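Local coordinates for protein nicotinate-nucleotide pyrophosphorylase (Francisella tularensis subsp. tularensis, PDB 3TQV) that probably catalyses the conversion of quinolinate and 5-phosphoribosyl 1-diphosphate to nicotinate ribonucleotide, carbon dioxide and diphosphate, a step of NAD biosynthesis, at residues Asp35-Ala38 / Gln39-Glu42; Ala155-Gly159 / Gly160-His164; Arg253-Ile256 / Val257-Lys261. All coordinates share one frame; numbering follows the deposited sequence.

In the fold
The three sites come in series along the chain. Contact 1, in the loop between helix 16-31 and strand 45-52, belongs to the N-terminal family region; contacts 2 and 3 both lie in the C-terminal, TIM-barrel-related region. Contact 1 is remote from the others, its centre about 40 Å from that of contact 2 and about 51 Å from that of contact 3, and it sits against the second subunit. Contacts 2 and 3 are closer, about 10 Å between nearest atoms, and both come near Val269, a predicted substrate-binding residue: its side chain is about 8 Å from that of Val156 and about 5 Å from that of Ile256. Contact 1 lies away from the predicted substrate site.

Contact 1 (Asp35-Ala38 / Gln39-Glu42)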
loop_
_atom_site.group_PDB
_atom_site.type_symbol
_atom_site.label_atom_id
_atom_site.label_comp_id
_atom_site.label_asym_id
_atom_site.label_seq_id
_atom_site.Cartn_x
_atom_site.Cartn_y
_atom_site.Cartn_z
ATOM N N ASP B 35 -3.827 -6.908 23.667
ATOM C CA ASP B 35 -4.271 -8.115 22.984
ATOM C C ASP B 35 -5.055 -8.983 23.962
ATOM O O ASP B 35 -4.472 -9.677 24.802
ATOM C CB ASP B 35 -3.053 -8.872 22.464
ATOM C CG ASP B 35 -3.422 -10.060 21.604
ATOM O OD1 ASP B 35 -4.596 -10.507 21.646
ATOM O OD2 ASP B 35 -2.518 -10.547 20.889
ATOM N N ILE B 36 -6.377 -8.945 23.873
ATOM C CA ILE B 36 -7.187 -9.646 24.868
ATOM C C ILE B 36 -7.152 -11.158 24.732
ATOM O O ILE B 36 -7.276 -11.864 25.726
ATOM C CB ILE B 36 -8.665 -9.174 24.901
ATOM C CG1 ILE B 36 -9.377 -9.472 23.580
ATOM C CG2 ILE B 36 -8.758 -7.699 25.275
ATOM C CD1 ILE B 36 -10.865 -9.122 23.600
ATOM N N THR B 37 -6.989 -11.649 23.507
ATOM C CA THR B 37 -7.017 -13.087 23.248
ATOM C C THR B 37 -5.683 -13.734 23.613
ATOM O O THR B 37 -5.630 -14.911 23.976
ATOM C CB THR B 37 -7.378 -13.402 21.778
ATOM O OG1 THR B 37 -8.655 -12.840 21.465
ATOM C CG2 THR B 37 -7.448 -14.891 21.553
ATOM N N ALA B 38 -4.607 -12.962 23.524
ATOM C CA ALA B 38 -3.296 -13.441 23.949
ATOM C C ALA B 38 -3.305 -13.823 25.432
ATOM O O ALA B 38 -2.516 -14.656 25.881
ATOM C CB ALA B 38 -2.230 -12.390 23.672
ATOM N N GLN B 39 -4.216 -13.216 26.179
ATOM C CA GLN B 39 -4.303 -13.434 27.611
ATOM C C GLN B 39 -4.779 -14.834 27.939
ATOM O O GLN B 39 -4.706 -15.277 29.090
ATOM C CB GLN B 39 -5.224 -12.397 28.240
ATOM C CG GLN B 39 -4.573 -11.034 28.337
ATOM C CD GLN B 39 -3.291 -11.087 29.142
ATOM O OE1 GLN B 39 -3.229 -11.754 30.179
ATOM N NE2 GLN B 39 -2.254 -10.405 28.661
ATOM N N LEU B 40 -5.262 -15.530 26.913
ATOM C CA LEU B 40 -5.752 -16.888 27.074
ATOM C C LEU B 40 -4.644 -17.916 26.858
ATOM O O LEU B 40 -4.868 -19.114 27.038
ATOM C CB LEU B 40 -6.927 -17.153 26.128
ATOM C CG LEU B 40 -8.194 -16.292 26.278
ATOM C CD1 LEU B 40 -9.096 -16.454 25.076
ATOM C CD2 LEU B 40 -8.965 -16.613 27.554
ATOM N N ALA B 41 -3.450 -17.464 26.483
ATOM C CA ALA B 41 -2.352 -18.396 26.231
ATOM C C ALA B 41 -1.446 -18.567 27.449
ATOM O O ALA B 41 -1.316 -17.659 28.260
ATOM C CB ALA B 41 -1.550 -17.966 25.022
ATOM N N GLU B 42 -0.841 -19.743 27.587
ATOM C CA GLU B 42 0.078 -19.978 28.692
ATOM C C GLU B 42 1.133 -18.887 28.660
ATOM O O GLU B 42 1.583 -18.498 27.587
ATOM C CB GLU B 42 0.755 -21.348 28.576
ATOM C CG GLU B 42 -0.029 -22.532 29.117
ATOM C CD GLU B 42 0.872 -23.737 29.407
ATOM O OE1 GLU B 42 0.858 -24.712 28.618
ATOM O OE2 GLU B 42 1.601 -23.708 30.422
#
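Leu40 and Thr37 meet first through the backbone, where Leu40 N donates to Thr37 O at 3.0 Å. One residue further on, Ala41 N repeats the bond to Ala38 O, also at 3.0 Å. A weak bond from Gln39 N to Ile36 O precedes them, so three successive i+3 links wind this chain into a tight 3-10 turn. The Leu40 side chain follows its own N-H: CG stands beside the backbone N (chi1 -61°), which brings it 3.7 Å from Thr37 O and sets CD1 loosely against Thr37 CG2 at 4.2 Å. Gln39 has the same first torsion, near enough (chi1 -75°), and this places Gln39 CG 3.8 Å from Asp35 O.

Behind this shell, Asp35 holds the start of the turn. Its OD1 accepts from Ala38 N at 3.1 Å, met from above the carboxylate plane, and weakly from Thr37 N at 3.2 Å. The other carboxylate oxygen, OD2, is hydrogen-bonded to Thr105 OG1 on helix 100-130, and Arg101 of the same helix donates through NE to Ala41 O. Thr37 OG1 pairs with the backbone N of Leu173 of the second subunit, while Leu40 packs on Lys191 of that subunit. The arrangement is an Asx motif opening a 3-10 turn, set between helix 100-130 and the dimer partner.

Contact 2 (Ala155-Gly159 / Gly160-His164); sequences AVRCG and GGFNH
Val156 and Gly161 are joined where helix 149-159 gives way to loop, Gly161 N donating to Val156 O at 2.9 Å. Inside that bond lies a shorter loop, from Gly160 N to Arg157 O at 3.0 Å. Gly160 makes the reversal with a positive phi of 122°, at which a side chain would run into the carbonyl oxygen of Gly159. Val156 O also accepts from Gly159 N, and its two donors arrive on opposite faces of the carbonyl.

Arg157 then curls back over the turn. Bends at chi2 (-72°) and chi3 bring the guanidinium round so that NH1 donates to Gly161 O at 3.0 Å, from above the carbonyl plane but near the plane of the guanidinium. The same oxygen receives a CA-H...O contact from Arg157 CA. Phe162 lies obliquely beside this group, its ring only 6° from parallel to the guanidinium, with Phe162 CD1 3.5 Å from Arg157 NH1. A water accepts a hydrogen bond from Arg157 NH1 at 2.8 Å and donates weakly to Gly160 O. Asn163 crosses the aliphatic part of Arg157, its CG 3.7 Å from Arg157 CG.

Outside, Val156 packs on Thr120 and Thr124 of helix 100-130, and Phe162 makes backbone hydrogen bonds with Leu138. The helix thus ends in a Schellman motif, whose outgoing chain leads on to Arg165, a predicted substrate-binding residue.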
loop_
_atom_site.group_PDB
_atom_site.type_symbol
_atom_site.label_atom_id
_atom_site.label_comp_id
_atom_site.label_asym_id
_atom_site.label_seq_id
_atom_site.Cartn_x
_atom_site.Cartn_y
_atom_site.Cartn_z
ATOM N N ALA B 155 12.799 -0.642 -0.639
ATOM C CA ALA B 155 12.337 -1.888 -1.238
ATOM C C ALA B 155 12.753 -1.953 -2.693
ATOM O O ALA B 155 13.210 -2.980 -3.177
ATOM C CB ALA B 155 10.826 -2.016 -1.121
ATOM N N VAL B 156 12.593 -0.848 -3.398
ATOM C CA VAL B 156 12.879 -0.850 -4.818
ATOM C C VAL B 156 14.365 -1.126 -5.046
ATOM O O VAL B 156 14.731 -1.935 -5.899
ATOM C CB VAL B 156 12.425 0.459 -5.498
ATOM C CG1 VAL B 156 12.989 0.550 -6.888
ATOM C CG2 VAL B 156 10.893 0.536 -5.538
ATOM N N ARG B 157 15.222 -0.468 -4.272
ATOM C CA ARG B 157 16.641 -0.779 -4.305
ATOM C C ARG B 157 16.855 -2.254 -3.979
ATOM O O ARG B 157 17.578 -2.943 -4.696
ATOM C CB ARG B 157 17.418 0.118 -3.345
ATOM C CG ARG B 157 17.649 1.534 -3.870
ATOM C CD ARG B 157 18.668 1.551 -4.997
ATOM N NE ARG B 157 19.854 0.820 -4.589
ATOM C CZ ARG B 157 20.386 -0.190 -5.269
ATOM N NH1 ARG B 157 19.852 -0.577 -6.424
ATOM N NH2 ARG B 157 21.465 -0.801 -4.793
ATOM N N CYS B 158 16.203 -2.744 -2.924
ATOM C CA CYS B 158 16.329 -4.147 -2.531
ATOM C C CYS B 158 16.065 -5.119 -3.684
ATOM O O CYS B 158 16.608 -6.232 -3.712
ATOM C CB CYS B 158 15.417 -4.474 -1.348
ATOM S SG CYS B 158 16.075 -3.928 0.232
ATOM N N GLY B 159 15.239 -4.692 -4.633
ATOM C CA GLY B 159 14.818 -5.554 -5.720
ATOM C C GLY B 159 15.570 -5.386 -7.027
ATOM O O GLY B 159 15.331 -6.127 -7.973
ATOM N N GLY B 160 16.470 -4.413 -7.105
ATOM C CA GLY B 160 17.257 -4.246 -8.313
ATOM C C GLY B 160 17.101 -2.873 -8.933
ATOM O O GLY B 160 17.885 -2.465 -9.802
ATOM N N GLY B 161 16.092 -2.148 -8.467
ATOM C CA GLY B 161 15.777 -0.855 -9.036
ATOM C C GLY B 161 16.574 0.253 -8.395
ATOM O O GLY B 161 17.006 0.117 -7.261
ATOM N N PHE B 162 16.769 1.344 -9.129
ATOM C CA PHE B 162 17.457 2.511 -8.599
ATOM C C PHE B 162 16.485 3.693 -8.393
ATOM O O PHE B 162 15.428 3.790 -9.050
ATOM C CB PHE B 162 18.636 2.925 -9.499
ATOM C CG PHE B 162 19.646 1.827 -9.743
ATOM C CD1 PHE B 162 20.746 1.675 -8.909
ATOM C CD2 PHE B 162 19.499 0.954 -10.812
ATOM C CE1 PHE B 162 21.683 0.657 -9.134
ATOM C CE2 PHE B 162 20.420 -0.052 -11.038
ATOM C CZ PHE B 162 21.520 -0.198 -10.200
ATOM N N ASN B 163 16.872 4.591 -7.485
ATOM C CA ASN B 163 16.013 5.664 -7.031
ATOM C C ASN B 163 16.060 6.921 -7.892
ATOM O O ASN B 163 17.072 7.607 -7.957
ATOM C CB ASN B 163 16.357 6.026 -5.587
ATOM C CG ASN B 163 16.164 4.859 -4.620
ATOM O OD1 ASN B 163 15.225 4.078 -4.757
ATOM N ND2 ASN B 163 17.054 4.743 -3.638
ATOM N N HIS B 164 14.943 7.222 -8.544
ATOM C CA HIS B 164 14.672 8.561 -9.051
ATOM C C HIS B 164 14.636 9.466 -7.822
ATOM O O HIS B 164 14.789 8.989 -6.706
ATOM C CB HIS B 164 13.326 8.561 -9.757
ATOM C CG HIS B 164 12.996 9.841 -10.454
ATOM N ND1 HIS B 164 13.609 10.231 -11.622
ATOM C CD2 HIS B 164 12.091 10.801 -10.166
ATOM C CE1 HIS B 164 13.107 11.386 -12.016
ATOM N NE2 HIS B 164 12.179 11.750 -11.153
HETATM O O HOH W 1 20.508 -2.949 -7.845
#

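Contact 3 (Arg253-Ile256 / Val257-Lys261); sequences RNSI and VAIAK
Ile256 and Ala260 are linked through the backbone: Ala260 N donates to Ile256 O at 2.8 Å, an i+4 bond of this short helix. Ala260 CB rests close to the same oxygen, and Ile259 CB lies 3.6 Å from it. This is the packed side. Ile256 swings CG1 anti to the backbone N (chi1 -171°), and its side chain is buried among Leu127 of helix 100-130, Ile131, Ile251 and Ile267. Ile259 and Ala260 touch Ile267 as well, so three side chains of the turn bear on one residue of strand 266-268. Helix 256-260 is the connection between strands 244-248 and 266-268, neighbours in the parallel sheet, and makes a beta-alpha-beta crossover of the TIM-barrel-related domain. The side chain of Val269, a predicted substrate-binding residue just past the second strand, is about 5 Å from that of Ile256.

The opening of the helix is looser. Ile259 N reaches Ser255 O only weakly, at 3.4 Å, although CG1 of the same residue settles 3.6 Å from that oxygen. Ser255 OG accepts from the backbone N of Asp252, a bond within the loop ahead of the helix. At exposed Ala258, the backbone N donates a hydrogen bond to a water at 2.8 Å, and the water in turn donates to Asn254 O at 3.2 Å, bridging loop and first helical turn. Val257 CG2 lies 4.2 Å from Ile256 CG2, a loose methyl contact, and Val257 leans on Tyr134, which the exposed Lys261 also touches.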
loop_
_atom_site.group_PDB
_atom_site.type_symbol
_atom_site.label_atom_id
_atom_site.label_comp_id
_atom_site.label_asym_id
_atom_site.label_seq_id
_atom_site.Cartn_x
_atom_site.Cartn_y
_atom_site.Cartn_z
ATOM N N ARG B 253 4.913 -4.794 -16.741
ATOM C CA ARG B 253 5.590 -6.016 -17.163
ATOM C C ARG B 253 5.326 -6.389 -18.617
ATOM O O ARG B 253 6.020 -7.232 -19.190
ATOM C CB ARG B 253 5.165 -7.175 -16.261
ATOM C CG ARG B 253 3.671 -7.423 -16.271
ATOM C CD ARG B 253 3.238 -8.395 -15.192
ATOM N NE ARG B 253 2.119 -9.200 -15.663
ATOM C CZ ARG B 253 0.919 -8.711 -15.962
ATOM N NH1 ARG B 253 0.673 -7.412 -15.832
ATOM N NH2 ARG B 253 -0.038 -9.523 -16.393
ATOM N N ASN B 254 4.325 -5.763 -19.218
ATOM C CA ASN B 254 3.948 -6.100 -20.584
ATOM C C ASN B 254 4.447 -5.124 -21.649
ATOM O O ASN B 254 4.377 -5.421 -22.841
ATOM C CB ASN B 254 2.435 -6.304 -20.693
ATOM C CG ASN B 254 1.970 -7.562 -19.979
ATOM O OD1 ASN B 254 2.250 -8.676 -20.421
ATOM N ND2 ASN B 254 1.263 -7.389 -18.870
ATOM N N SER B 255 4.969 -3.976 -21.224
ATOM C CA SER B 255 5.426 -2.966 -22.173
ATOM C C SER B 255 6.917 -2.646 -22.038
ATOM O O SER B 255 7.532 -2.094 -22.956
ATOM C CB SER B 255 4.597 -1.690 -22.026
ATOM O OG SER B 255 4.788 -1.106 -20.756
ATOM N N ILE B 256 7.495 -3.021 -20.899
ATOM C CA ILE B 256 8.866 -2.645 -20.557
ATOM C C ILE B 256 9.936 -3.184 -21.526
ATOM O O ILE B 256 10.874 -2.466 -21.873
ATOM C CB ILE B 256 9.195 -3.041 -19.107
ATOM C CG1 ILE B 256 10.552 -2.459 -18.681
ATOM C CG2 ILE B 256 9.127 -4.547 -18.961
ATOM C CD1 ILE B 256 10.907 -2.618 -17.188
ATOM N N VAL B 257 9.775 -4.424 -21.979
ATOM C CA VAL B 257 10.743 -5.067 -22.871
ATOM C C VAL B 257 10.872 -4.396 -24.241
ATOM O O VAL B 257 11.982 -4.212 -24.759
ATOM C CB VAL B 257 10.392 -6.549 -23.099
ATOM C CG1 VAL B 257 11.278 -7.154 -24.197
ATOM C CG2 VAL B 257 10.502 -7.326 -21.798
ATOM N N ALA B 258 9.729 -4.057 -24.830
ATOM C CA ALA B 258 9.707 -3.332 -26.092
ATOM C C ALA B 258 10.472 -2.014 -25.974
ATOM O O ALA B 258 11.264 -1.655 -26.855
ATOM C CB ALA B 258 8.282 -3.072 -26.518
ATOM N N ILE B 259 10.223 -1.291 -24.886
ATOM C CA ILE B 259 10.900 -0.030 -24.626
ATOM C C ILE B 259 12.376 -0.229 -24.332
ATOM O O ILE B 259 13.227 0.542 -24.783
ATOM C CB ILE B 259 10.256 0.699 -23.451
ATOM C CG1 ILE B 259 8.849 1.160 -23.851
ATOM C CG2 ILE B 259 11.116 1.876 -23.014
ATOM C CD1 ILE B 259 7.841 1.120 -22.727
ATOM N N ALA B 260 12.689 -1.268 -23.571
ATOM C CA ALA B 260 14.079 -1.525 -23.214
ATOM C C ALA B 260 14.917 -1.899 -24.446
ATOM O O ALA B 260 16.129 -1.704 -24.464
ATOM C CB ALA B 260 14.154 -2.610 -22.157
ATOM N N LYS B 261 14.260 -2.440 -25.467
ATOM C CA LYS B 261 14.944 -2.827 -26.704
ATOM C C LYS B 261 15.487 -1.608 -27.466
ATOM O O LYS B 261 16.254 -1.746 -28.421
ATOM C CB LYS B 261 14.018 -3.657 -27.608
ATOM C CG LYS B 261 13.751 -5.051 -27.094
ATOM C CD LYS B 261 12.770 -5.841 -27.984
ATOM C CE LYS B 261 12.650 -7.295 -27.518
ATOM N NZ LYS B 261 11.666 -8.075 -28.292
HETATM O O HOH W 2 7.338 -5.304 -24.054
#